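Local coordinates for protein transketolase (Campylobacter jejuni, PDB 3L84) that is a thiamine diphosphate-dependent enzyme of the transketolase family and pairs with a second copy of itself to form a dimer, at residues A[11-15]-A[268-274]; A[16-20]-A[278-282]; A[25-30]-A[255-260]; A[61-65]-A[117-123]. One frame throughout, in Å; residues are numbered along the deposited sequence.

Interaction 1 of 4, residues A[11-15]-A[268-274]; sequences NTLRF and AKEQAGF
This is a buried helix-helix contact in the thiamine diphosphate binding domain, between the N-terminal helix 3-24 and the end of helix 262-272. Helix residues 11-15 and 268-272 run antiparallel (170°), with the axes of these short pieces 11.3 Å apart at closest approach. Asn11 lies level with Ala272 (CA-CA 7.1 Å) and Phe15 with Lys269 (CA-CA 7.5 Å). Phe15, rotamer m, bridges the gap. Lys269 CG makes a CH-pi contact over the face of the Phe15 ring, 3.7 Å from the ring centroid. Phe15 CE2 meets Ala272 CB at 3.7 Å. After Ala272 the chain turns in a Schellman motif at Gly273 (phi 81°). The turn brings the m rotamer of Phe274 back toward helix 3-24. The Phe15 edge meets the Phe274 face, a T-shaped pair with centroids 5.0 Å apart and planes at 62°. One water joins Asn11 ND2 to Ala272 O, 2.9 Å from each. Thr12, at the edge of the Phe274 ring, also packs on helices 69-79 and 284-291.

Interaction 2 of 4, residues A[16-20]-A[278-282]; sequences LSADM and ISFHI
Here an irregular loop, 278-282, lies along one turn of helix 3-24 and is anchored by an aspartate that accepts a backbone NH. The loop links helix 262-272 to helix 284-291 in the thiamine diphosphate binding domain. Its backbone is mostly extended. The exception is Phe280, whose phi/psi of 54/45° lies in the left-handed helical region. The CA atoms of Leu16 and Phe280 are 5.4 Å apart, and those of Asp19 and Ser279 are 6.2 Å apart.

Ile278 barely touches the helix, but its carbonyl receives a hydrogen bond from Lys269, which also forms a salt bridge with Asp19. Ser279 follows, with its CA 3.3 Å from Asp19 OD2. Phe280 makes the main contact. Asp19 has rotamer m, and its OD2 accepts the hydrogen bond from Phe280 N at 2.9 Å and 162°. The CA-CB bond of Phe280 points away from the helix, yet with chi1 at m the ring folds back over it. Asp19 CB sits over the ring face, 4.0 Å from the centroid, as a CH-pi contact. Selenomethionine Met20 CG meets the ring edge at Phe280 CE1, 3.6 Å away. Leu16 CD2 packs 3.8 Å from Phe280 CA. At His281 the backbone N is 3.0 Å from a water that donates to Asp19 OD2 at 2.6 Å. Ile282 closes the segment, with its CG1 4.3 Å from Leu16 CD1.

Interaction 3 of 4, residues A[25-30]-A[255-260]; sequences NSGHPG and SHGAPL
Neither segment is a regular strand or helix, apart from Gly30, which starts helix 30-42. Residues 25-30 leave helix 3-24 through a Schellman motif at Asn25 (phi/psi 50/38°). Gly27 follows at 124/-165°, angles that call for glycine. The CA atoms of His28 and Gly257 are 4.3 Å apart, those of Gly30 and His256 4.7 Å, and those of Asn25 and Pro259 6.1 Å. Gly30 N gives a weak hydrogen bond to Ser255 O (2.9 Å, 122°). A side chain on Gly30 would clash with that carbonyl. A water accepts from Gly27 N at 2.8 Å and donates to Gly257 O at 2.7 Å.

Pro29 points into the other loop. Its CG is 3.2 Å from Ala258 O and 3.7 Å from Leu260 CD2, and its CD is 3.3 Å from Ser255 O. Pro259 CG lies 3.6 Å from Asn25 OD1. His28 is rotamer m and His256 rotamer t. The His28 edge faces the His256 ring in a T-shaped pair, with centroids 5.1 Å apart and planes at 72°. Both rings also meet His67. His28 packs on Asp449 of the second subunit. This loop-to-loop contact joins the turn between two N-terminal helices to the loop after strand 234-239. The cluster of His28, His256 and His67, with His28 against the second subunit, is consistent with the active-site region of the transketolase family.

Interaction 4 of 4, residues A[61-65]-A[117-123]; sequences LVFSG and GQGVANA
Val62 and Ser64 carry this buried contact of strand 60-63 and the residue after it with the first two turns of helix 118-137. Their CA-CB bonds both point toward the helix. Val62 has chi1 at t. Its CG1 lies 3.6 Å from Gly119 O, and its CG2 is 4.2 Å from Ala123 CB. Ser64 is also t, which places its OG by the helix start. Val120 N gives OG a weak hydrogen bond (3.1 Å, 122°). OG is also hydrogen-bonded to Asp154. The CA atoms of Ser64 and Gly119 are 3.9 Å apart, and a side chain on Gly119 would clash with Ser64 CA. A water donates to Ser64 O at 2.6 Å and accepts from Gly119 N at 3.1 Å. Gly117, with phi at 88°, is the N-cap residue. Gln118 leads away, and its NE2 is hydrogen-bonded to Tyr420 of the second subunit. This is a helix packed on the outermost strand, within this chain, of a parallel sheet, as in the alpha/beta fold of thiamine diphosphate binding domains.

From the N terminus, helix 3-24 gives first residues 11-15 to interaction 1 and then residues 16-20 to interaction 2. These two contacts cross along the chain, and each closes a loop of more than 250 residues. They also touch in space, at Lys269 and Asp19. The turn after the helix enters interaction 3, a shorter closure that falls within both. Ala18 packs on Leu260 where interactions 2 and 3 meet. Interaction 4 is the innermost and the most local, with 51 residues between its segments. Interactions 1 to 3 thus fasten helix 3-24 and the turn after it to helix 262-272 and the loops around it, while interaction 4 separately joins strand 60-63 to helix 118-137.

Interaction 1 of 4, residues A[11-15]-A[268-274]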
loop_
_atom_site.group_PDB
_atom_site.type_symbol
_atom_site.label_atom_id
_atom_site.label_comp_id
_atom_site.label_asym_id
_atom_site.label_seq_id
_atom_site.Cartn_x
_atom_site.Cartn_y
_atom_site.Cartn_z
ATOM N N ASN A 11 -28.607 24.041 10.680
ATOM C CA ASN A 11 -27.796 24.980 11.416
ATOM C C ASN A 11 -27.424 24.479 12.814
ATOM O O ASN A 11 -26.338 24.772 13.303
ATOM C CB ASN A 11 -28.478 26.358 11.434
ATOM C CG ASN A 11 -28.392 27.044 10.081
ATOM O OD1 ASN A 11 -27.488 26.757 9.292
ATOM N ND2 ASN A 11 -29.330 27.935 9.790
ATOM N N THR A 12 -28.298 23.683 13.425
ATOM C CA THR A 12 -27.980 23.035 14.702
ATOM C C THR A 12 -26.753 22.161 14.505
ATOM O O THR A 12 -25.809 22.207 15.300
ATOM C CB THR A 12 -29.165 22.225 15.239
ATOM O OG1 THR A 12 -30.279 23.121 15.456
ATOM C CG2 THR A 12 -28.811 21.547 16.572
ATOM N N LEU A 13 -26.760 21.344 13.457
ATOM C CA LEU A 13 -25.585 20.517 13.154
ATOM C C LEU A 13 -24.352 21.367 12.882
ATOM O O LEU A 13 -23.254 21.013 13.332
ATOM C CB LEU A 13 -25.858 19.598 11.962
ATOM C CG LEU A 13 -26.846 18.444 12.131
ATOM C CD1 LEU A 13 -27.311 17.944 10.748
ATOM C CD2 LEU A 13 -26.268 17.303 12.976
ATOM N N ARG A 14 -24.492 22.452 12.108
ATOM C CA ARG A 14 -23.352 23.320 11.818
ATOM C C ARG A 14 -22.731 23.858 13.081
ATOM O O ARG A 14 -21.500 23.828 13.244
ATOM C CB ARG A 14 -23.765 24.533 10.981
ATOM C CG ARG A 14 -24.140 24.255 9.536
ATOM C CD ARG A 14 -24.284 25.565 8.764
ATOM N NE ARG A 14 -24.265 25.228 7.365
ATOM C CZ ARG A 14 -25.287 24.816 6.644
ATOM N NH1 ARG A 14 -26.533 24.875 7.059
ATOM N NH2 ARG A 14 -25.032 24.344 5.429
ATOM N N PHE A 15 -23.553 24.339 14.004
ATOM C CA PHE A 15 -22.976 25.046 15.175
ATOM C C PHE A 15 -22.505 24.106 16.274
ATOM O O PHE A 15 -21.517 24.409 16.944
ATOM C CB PHE A 15 -23.892 26.158 15.672
ATOM C CG PHE A 15 -24.169 27.197 14.603
ATOM C CD1 PHE A 15 -23.104 27.767 13.893
ATOM C CD2 PHE A 15 -25.458 27.606 14.310
ATOM C CE1 PHE A 15 -23.329 28.706 12.894
ATOM C CE2 PHE A 15 -25.684 28.547 13.307
ATOM C CZ PHE A 15 -24.627 29.076 12.608
ATOM N N ALA A 268 -21.632 33.872 12.069
ATOM C CA ALA A 268 -22.407 32.801 11.450
ATOM C C ALA A 268 -23.691 32.530 12.221
ATOM O O ALA A 268 -24.762 32.388 11.634
ATOM C CB ALA A 268 -21.535 31.541 11.350
ATOM N N LYS A 269 -23.597 32.507 13.548
ATOM C CA LYS A 269 -24.780 32.310 14.397
ATOM C C LYS A 269 -25.755 33.470 14.212
ATOM O O LYS A 269 -26.950 33.252 14.036
ATOM C CB LYS A 269 -24.349 32.166 15.850
ATOM C CG LYS A 269 -23.735 30.799 16.152
ATOM C CD LYS A 269 -23.237 30.627 17.579
ATOM C CE LYS A 269 -22.690 29.245 17.817
ATOM N NZ LYS A 269 -21.952 29.167 19.112
ATOM N N GLU A 270 -25.241 34.684 14.251
ATOM C CA GLU A 270 -26.088 35.864 14.013
ATOM C C GLU A 270 -26.861 35.781 12.686
ATOM O O GLU A 270 -28.083 36.000 12.627
ATOM C CB GLU A 270 -25.238 37.140 14.079
ATOM C CG GLU A 270 -24.827 37.507 15.498
ATOM C CD GLU A 270 -24.010 38.800 15.617
ATOM O OE1 GLU A 270 -23.106 39.038 14.766
ATOM O OE2 GLU A 270 -24.266 39.564 16.588
ATOM N N GLN A 271 -26.164 35.432 11.610
ATOM C CA GLN A 271 -26.815 35.339 10.305
ATOM C C GLN A 271 -27.892 34.241 10.248
ATOM O O GLN A 271 -28.876 34.382 9.531
ATOM C CB GLN A 271 -25.776 35.152 9.208
ATOM C CG GLN A 271 -24.894 36.390 9.004
ATOM C CD GLN A 271 -23.994 36.312 7.778
ATOM O OE1 GLN A 271 -23.517 35.238 7.397
ATOM N NE2 GLN A 271 -23.758 37.466 7.152
ATOM N N ALA A 272 -27.720 33.189 11.053
ATOM C CA ALA A 272 -28.666 32.067 11.150
ATOM C C ALA A 272 -29.764 32.215 12.198
ATOM O O ALA A 272 -30.587 31.302 12.362
ATOM C CB ALA A 272 -27.883 30.812 11.474
ATOM N N GLY A 273 -29.775 33.324 12.925
ATOM C CA GLY A 273 -30.781 33.533 13.957
ATOM C C GLY A 273 -30.497 32.836 15.275
ATOM O O GLY A 273 -31.400 32.718 16.111
ATOM N N PHE A 274 -29.256 32.379 15.469
ATOM C CA PHE A 274 -28.832 31.743 16.717
ATOM C C PHE A 274 -28.176 32.789 17.604
ATOM O O PHE A 274 -27.617 33.762 17.100
ATOM C CB PHE A 274 -27.820 30.632 16.424
ATOM C CG PHE A 274 -28.425 29.306 16.058
ATOM C CD1 PHE A 274 -29.242 29.155 14.950
ATOM C CD2 PHE A 274 -28.134 28.187 16.824
ATOM C CE1 PHE A 274 -29.766 27.900 14.618
ATOM C CE2 PHE A 274 -28.645 26.927 16.497
ATOM C CZ PHE A 274 -29.466 26.791 15.397
HETATM O O HOH W 1 -31.538 28.768 11.432
#

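Interaction 2 of 4, residues A[16-20]-A[278-282]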
loop_
_atom_site.group_PDB
_atom_site.type_symbol
_atom_site.label_atom_id
_atom_site.label_comp_id
_atom_site.label_asym_id
_atom_site.label_seq_id
_atom_site.Cartn_x
_atom_site.Cartn_y
_atom_site.Cartn_z
ATOM N N LEU A 16 -23.099 22.918 16.399
ATOM C CA LEU A 16 -22.488 21.899 17.257
ATOM C C LEU A 16 -21.113 21.538 16.735
ATOM O O LEU A 16 -20.141 21.487 17.486
ATOM C CB LEU A 16 -23.370 20.635 17.363
ATOM C CG LEU A 16 -24.637 20.722 18.209
ATOM C CD1 LEU A 16 -25.317 19.379 18.236
ATOM C CD2 LEU A 16 -24.330 21.180 19.662
ATOM N N SER A 17 -20.995 21.344 15.439
ATOM C CA SER A 17 -19.717 20.956 14.828
ATOM C C SER A 17 -18.689 22.053 14.991
ATOM O O SER A 17 -17.541 21.803 15.395
ATOM C CB SER A 17 -19.895 20.668 13.332
ATOM O OG SER A 17 -20.775 19.566 13.098
ATOM N N ALA A 18 -19.062 23.285 14.693
ATOM C CA ALA A 18 -18.152 24.406 14.813
ATOM C C ALA A 18 -17.703 24.630 16.248
ATOM O O ALA A 18 -16.527 24.879 16.505
ATOM C CB ALA A 18 -18.823 25.684 14.254
ATOM N N ASP A 19 -18.656 24.565 17.165
ATOM C CA ASP A 19 -18.351 24.753 18.575
ATOM C C ASP A 19 -17.430 23.668 19.114
ATOM O O ASP A 19 -16.584 23.930 19.974
ATOM C CB ASP A 19 -19.625 24.795 19.438
ATOM C CG ASP A 19 -20.495 26.043 19.198
ATOM O OD1 ASP A 19 -20.000 27.059 18.650
ATOM O OD2 ASP A 19 -21.683 26.055 19.615
HETATM N N MSE A 20 -17.630 22.431 18.684
HETATM C CA MSE A 20 -16.759 21.313 19.082
HETATM C C MSE A 20 -15.322 21.494 18.664
HETATM O O MSE A 20 -14.424 21.311 19.399
HETATM C CB MSE A 20 -17.254 19.988 18.482
HETATM C CG MSE A 20 -18.494 19.525 19.069
HETATM SE SE MSE A 20 -19.365 18.117 18.010
HETATM C CE MSE A 20 -17.903 17.120 18.123
ATOM N N ILE A 278 -23.880 31.939 23.029
ATOM C CA ILE A 278 -23.990 30.620 23.629
ATOM C C ILE A 278 -23.451 29.556 22.697
ATOM O O ILE A 278 -23.553 29.641 21.446
ATOM C CB ILE A 278 -25.406 30.295 24.040
ATOM C CG1 ILE A 278 -26.318 30.110 22.866
ATOM C CG2 ILE A 278 -25.974 31.377 24.949
ATOM C CD1 ILE A 278 -27.678 29.550 23.307
ATOM N N SER A 279 -22.919 28.512 23.309
ATOM C CA SER A 279 -22.333 27.427 22.551
ATOM C C SER A 279 -23.023 26.116 22.908
ATOM O O SER A 279 -23.675 25.999 23.933
ATOM C CB SER A 279 -20.837 27.348 22.832
ATOM O OG SER A 279 -20.612 27.012 24.186
ATOM N N PHE A 280 -22.885 25.131 22.034
ATOM C CA PHE A 280 -23.497 23.817 22.200
ATOM C C PHE A 280 -25.009 23.896 22.433
ATOM O O PHE A 280 -25.551 23.236 23.327
ATOM C CB PHE A 280 -22.785 23.032 23.300
ATOM C CG PHE A 280 -21.347 22.759 22.992
ATOM C CD1 PHE A 280 -20.979 21.642 22.249
ATOM C CD2 PHE A 280 -20.354 23.623 23.398
ATOM C CE1 PHE A 280 -19.634 21.412 21.941
ATOM C CE2 PHE A 280 -19.022 23.378 23.099
ATOM C CZ PHE A 280 -18.670 22.268 22.361
ATOM N N HIS A 281 -25.665 24.739 21.634
ATOM C CA HIS A 281 -27.084 24.998 21.763
ATOM C C HIS A 281 -27.879 24.119 20.817
ATOM O O HIS A 281 -27.577 24.027 19.630
ATOM C CB HIS A 281 -27.382 26.460 21.423
ATOM C CG HIS A 281 -28.835 26.800 21.540
ATOM N ND1 HIS A 281 -29.509 26.732 22.736
ATOM C CD2 HIS A 281 -29.754 27.136 20.604
ATOM C CE1 HIS A 281 -30.781 27.039 22.536
ATOM N NE2 HIS A 281 -30.949 27.309 21.254
ATOM N N ILE A 282 -28.936 23.511 21.337
ATOM C CA ILE A 282 -29.867 22.723 20.534
ATOM C C ILE A 282 -31.271 23.320 20.692
ATOM O O ILE A 282 -31.896 23.194 21.758
ATOM C CB ILE A 282 -29.842 21.237 20.951
ATOM C CG1 ILE A 282 -28.404 20.690 20.902
ATOM C CG2 ILE A 282 -30.842 20.455 20.069
ATOM C CD1 ILE A 282 -28.197 19.282 21.475
HETATM O O HOH W 2 -24.218 25.456 19.145
#

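Interaction 3 of 4, residues A[25-30]-A[255-260]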
loop_
_atom_site.group_PDB
_atom_site.type_symbol
_atom_site.label_atom_id
_atom_site.label_comp_id
_atom_site.label_asym_id
_atom_site.label_seq_id
_atom_site.Cartn_x
_atom_site.Cartn_y
_atom_site.Cartn_z
ATOM N N ASN A 25 -9.837 23.526 19.860
ATOM C CA ASN A 25 -8.801 24.208 19.081
ATOM C C ASN A 25 -8.107 23.281 18.082
ATOM O O ASN A 25 -6.890 23.354 17.879
ATOM C CB ASN A 25 -7.773 24.910 19.981
ATOM C CG ASN A 25 -7.002 25.999 19.236
ATOM O OD1 ASN A 25 -7.471 26.541 18.232
ATOM N ND2 ASN A 25 -5.808 26.300 19.719
ATOM N N SER A 26 -8.879 22.389 17.482
ATOM C CA SER A 26 -8.333 21.353 16.615
ATOM C C SER A 26 -9.487 20.706 15.872
ATOM O O SER A 26 -10.545 20.514 16.456
ATOM C CB SER A 26 -7.636 20.269 17.450
ATOM O OG SER A 26 -7.148 19.238 16.580
ATOM N N GLY A 27 -9.280 20.392 14.596
ATOM C CA GLY A 27 -10.243 19.654 13.838
ATOM C C GLY A 27 -10.689 20.343 12.588
ATOM O O GLY A 27 -10.092 21.315 12.158
ATOM N N HIS A 28 -11.777 19.852 12.043
ATOM C CA HIS A 28 -12.147 20.088 10.640
ATOM C C HIS A 28 -13.573 20.553 10.544
ATOM O O HIS A 28 -14.494 19.754 10.589
ATOM C CB HIS A 28 -11.986 18.780 9.873
ATOM C CG HIS A 28 -10.606 18.223 9.878
ATOM N ND1 HIS A 28 -10.093 17.483 10.918
ATOM C CD2 HIS A 28 -9.653 18.250 8.918
ATOM C CE1 HIS A 28 -8.869 17.096 10.600
ATOM N NE2 HIS A 28 -8.578 17.562 9.390
ATOM N N PRO A 29 -13.784 21.869 10.494
ATOM C CA PRO A 29 -15.164 22.388 10.519
ATOM C C PRO A 29 -15.790 22.634 9.144
ATOM O O PRO A 29 -17.029 22.725 9.039
ATOM C CB PRO A 29 -14.994 23.724 11.238
ATOM C CG PRO A 29 -13.641 24.160 10.828
ATOM C CD PRO A 29 -12.789 22.936 10.682
ATOM N N GLY A 30 -14.961 22.765 8.110
ATOM C CA GLY A 30 -15.462 23.177 6.802
ATOM C C GLY A 30 -16.395 22.191 6.148
ATOM O O GLY A 30 -17.465 22.576 5.666
ATOM N N SER A 255 -10.677 26.592 5.784
ATOM C CA SER A 255 -11.705 26.078 6.662
ATOM C C SER A 255 -11.696 24.557 6.749
ATOM O O SER A 255 -12.417 23.998 7.578
ATOM C CB SER A 255 -13.097 26.527 6.225
ATOM O OG SER A 255 -13.495 25.876 5.021
ATOM N N HIS A 256 -10.898 23.883 5.924
ATOM C CA HIS A 256 -10.920 22.417 5.924
ATOM C C HIS A 256 -10.441 21.871 7.254
ATOM O O HIS A 256 -11.078 20.989 7.807
ATOM C CB HIS A 256 -10.032 21.837 4.808
ATOM C CG HIS A 256 -9.776 20.360 4.945
ATOM N ND1 HIS A 256 -10.754 19.414 4.696
ATOM C CD2 HIS A 256 -8.681 19.680 5.333
ATOM C CE1 HIS A 256 -10.250 18.208 4.912
ATOM N NE2 HIS A 256 -8.990 18.344 5.281
ATOM N N GLY A 257 -9.321 22.346 7.739
ATOM C CA GLY A 257 -8.593 21.667 8.789
ATOM C C GLY A 257 -8.148 22.515 9.960
ATOM O O GLY A 257 -7.204 22.119 10.644
ATOM N N ALA A 258 -8.780 23.665 10.188
ATOM C CA ALA A 258 -8.484 24.477 11.347
ATOM C C ALA A 258 -9.774 25.082 11.852
ATOM O O ALA A 258 -10.686 25.306 11.082
ATOM C CB ALA A 258 -7.519 25.553 10.980
ATOM N N PRO A 259 -9.813 25.432 13.135
ATOM C CA PRO A 259 -10.997 26.097 13.707
ATOM C C PRO A 259 -11.397 27.346 12.925
ATOM O O PRO A 259 -10.547 28.053 12.368
ATOM C CB PRO A 259 -10.554 26.437 15.135
ATOM C CG PRO A 259 -9.486 25.402 15.456
ATOM C CD PRO A 259 -8.767 25.178 14.154
ATOM N N LEU A 260 -12.699 27.595 12.873
ATOM C CA LEU A 260 -13.234 28.754 12.156
ATOM C C LEU A 260 -12.841 30.063 12.806
ATOM O O LEU A 260 -12.752 31.098 12.114
ATOM C CB LEU A 260 -14.758 28.688 12.076
ATOM C CG LEU A 260 -15.346 27.491 11.314
ATOM C CD1 LEU A 260 -16.857 27.531 11.422
ATOM C CD2 LEU A 260 -14.928 27.464 9.859
HETATM O O HOH W 3 -6.963 20.705 12.984
#

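Interaction 4 of 4, residues A[61-65]-A[117-123]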
loop_
_atom_site.group_PDB
_atom_site.type_symbol
_atom_site.label_atom_id
_atom_site.label_comp_id
_atom_site.label_asym_id
_atom_site.label_seq_id
_atom_site.Cartn_x
_atom_site.Cartn_y
_atom_site.Cartn_z
ATOM N N LEU A 61 -24.556 3.827 7.504
ATOM C CA LEU A 61 -24.056 5.133 7.158
ATOM C C LEU A 61 -22.553 5.131 7.350
ATOM O O LEU A 61 -22.079 4.755 8.416
ATOM C CB LEU A 61 -24.687 6.182 8.052
ATOM C CG LEU A 61 -24.226 7.628 7.932
ATOM C CD1 LEU A 61 -24.499 8.128 6.545
ATOM C CD2 LEU A 61 -24.903 8.484 9.036
ATOM N N VAL A 62 -21.807 5.521 6.330
ATOM C CA VAL A 62 -20.343 5.608 6.380
ATOM C C VAL A 62 -19.861 7.011 5.987
ATOM O O VAL A 62 -20.122 7.469 4.867
ATOM C CB VAL A 62 -19.680 4.616 5.434
ATOM C CG1 VAL A 62 -18.124 4.734 5.478
ATOM C CG2 VAL A 62 -20.110 3.157 5.738
ATOM N N PHE A 63 -19.132 7.669 6.869
ATOM C CA PHE A 63 -18.415 8.922 6.554
ATOM C C PHE A 63 -17.026 8.540 6.064
ATOM O O PHE A 63 -16.155 8.300 6.882
ATOM C CB PHE A 63 -18.271 9.809 7.796
ATOM C CG PHE A 63 -19.460 10.653 8.133
ATOM C CD1 PHE A 63 -20.719 10.119 8.273
ATOM C CD2 PHE A 63 -19.289 12.011 8.441
ATOM C CE1 PHE A 63 -21.832 10.953 8.609
ATOM C CE2 PHE A 63 -20.366 12.808 8.791
ATOM C CZ PHE A 63 -21.631 12.268 8.869
ATOM N N SER A 64 -16.771 8.490 4.765
ATOM C CA SER A 64 -15.450 8.127 4.296
ATOM C C SER A 64 -14.404 9.172 4.661
ATOM O O SER A 64 -13.272 8.833 4.981
ATOM C CB SER A 64 -15.476 7.857 2.793
ATOM O OG SER A 64 -14.221 7.310 2.385
ATOM N N GLY A 65 -14.813 10.430 4.649
ATOM C CA GLY A 65 -13.971 11.508 5.115
ATOM C C GLY A 65 -14.120 11.564 6.621
ATOM O O GLY A 65 -14.945 12.324 7.145
ATOM N N GLY A 117 -10.281 7.340 1.035
ATOM C CA GLY A 117 -10.665 6.273 0.140
ATOM C C GLY A 117 -11.210 5.049 0.834
ATOM O O GLY A 117 -12.063 4.358 0.297
ATOM N N GLN A 118 -10.702 4.734 2.023
ATOM C CA GLN A 118 -11.079 3.493 2.715
ATOM C C GLN A 118 -12.588 3.368 2.841
ATOM O O GLN A 118 -13.172 2.319 2.558
ATOM C CB GLN A 118 -10.475 3.393 4.140
ATOM C CG GLN A 118 -8.964 3.302 4.255
ATOM C CD GLN A 118 -8.391 2.072 3.606
ATOM O OE1 GLN A 118 -8.933 0.958 3.777
ATOM N NE2 GLN A 118 -7.259 2.249 2.887
ATOM N N GLY A 119 -13.220 4.447 3.279
ATOM C CA GLY A 119 -14.629 4.403 3.611
ATOM C C GLY A 119 -15.500 4.094 2.397
ATOM O O GLY A 119 -16.529 3.436 2.518
ATOM N N VAL A 120 -15.129 4.585 1.220
ATOM C CA VAL A 120 -15.849 4.270 0.002
ATOM C C VAL A 120 -15.801 2.758 -0.257
ATOM O O VAL A 120 -16.843 2.141 -0.536
ATOM C CB VAL A 120 -15.285 5.038 -1.221
ATOM C CG1 VAL A 120 -15.976 4.580 -2.535
ATOM C CG2 VAL A 120 -15.473 6.568 -1.018
ATOM N N ALA A 121 -14.604 2.154 -0.142
ATOM C CA ALA A 121 -14.474 0.719 -0.322
ATOM C C ALA A 121 -15.218 -0.024 0.786
ATOM O O ALA A 121 -15.802 -1.077 0.545
ATOM C CB ALA A 121 -12.984 0.315 -0.379
ATOM N N ASN A 122 -15.167 0.468 2.027
ATOM C CA ASN A 122 -15.920 -0.169 3.119
ATOM C C ASN A 122 -17.421 -0.154 2.797
ATOM O O ASN A 122 -18.121 -1.150 3.025
ATOM C CB ASN A 122 -15.758 0.585 4.422
ATOM C CG ASN A 122 -14.329 0.630 4.944
ATOM O OD1 ASN A 122 -13.527 -0.337 4.791
ATOM N ND2 ASN A 122 -14.021 1.723 5.583
ATOM N N ALA A 123 -17.907 0.962 2.262
ATOM C CA ALA A 123 -19.320 1.046 1.969
ATOM C C ALA A 123 -19.725 0.066 0.866
ATOM O O ALA A 123 -20.777 -0.574 0.942
ATOM C CB ALA A 123 -19.693 2.465 1.592
HETATM O O HOH W 4 -11.816 6.620 5.051
#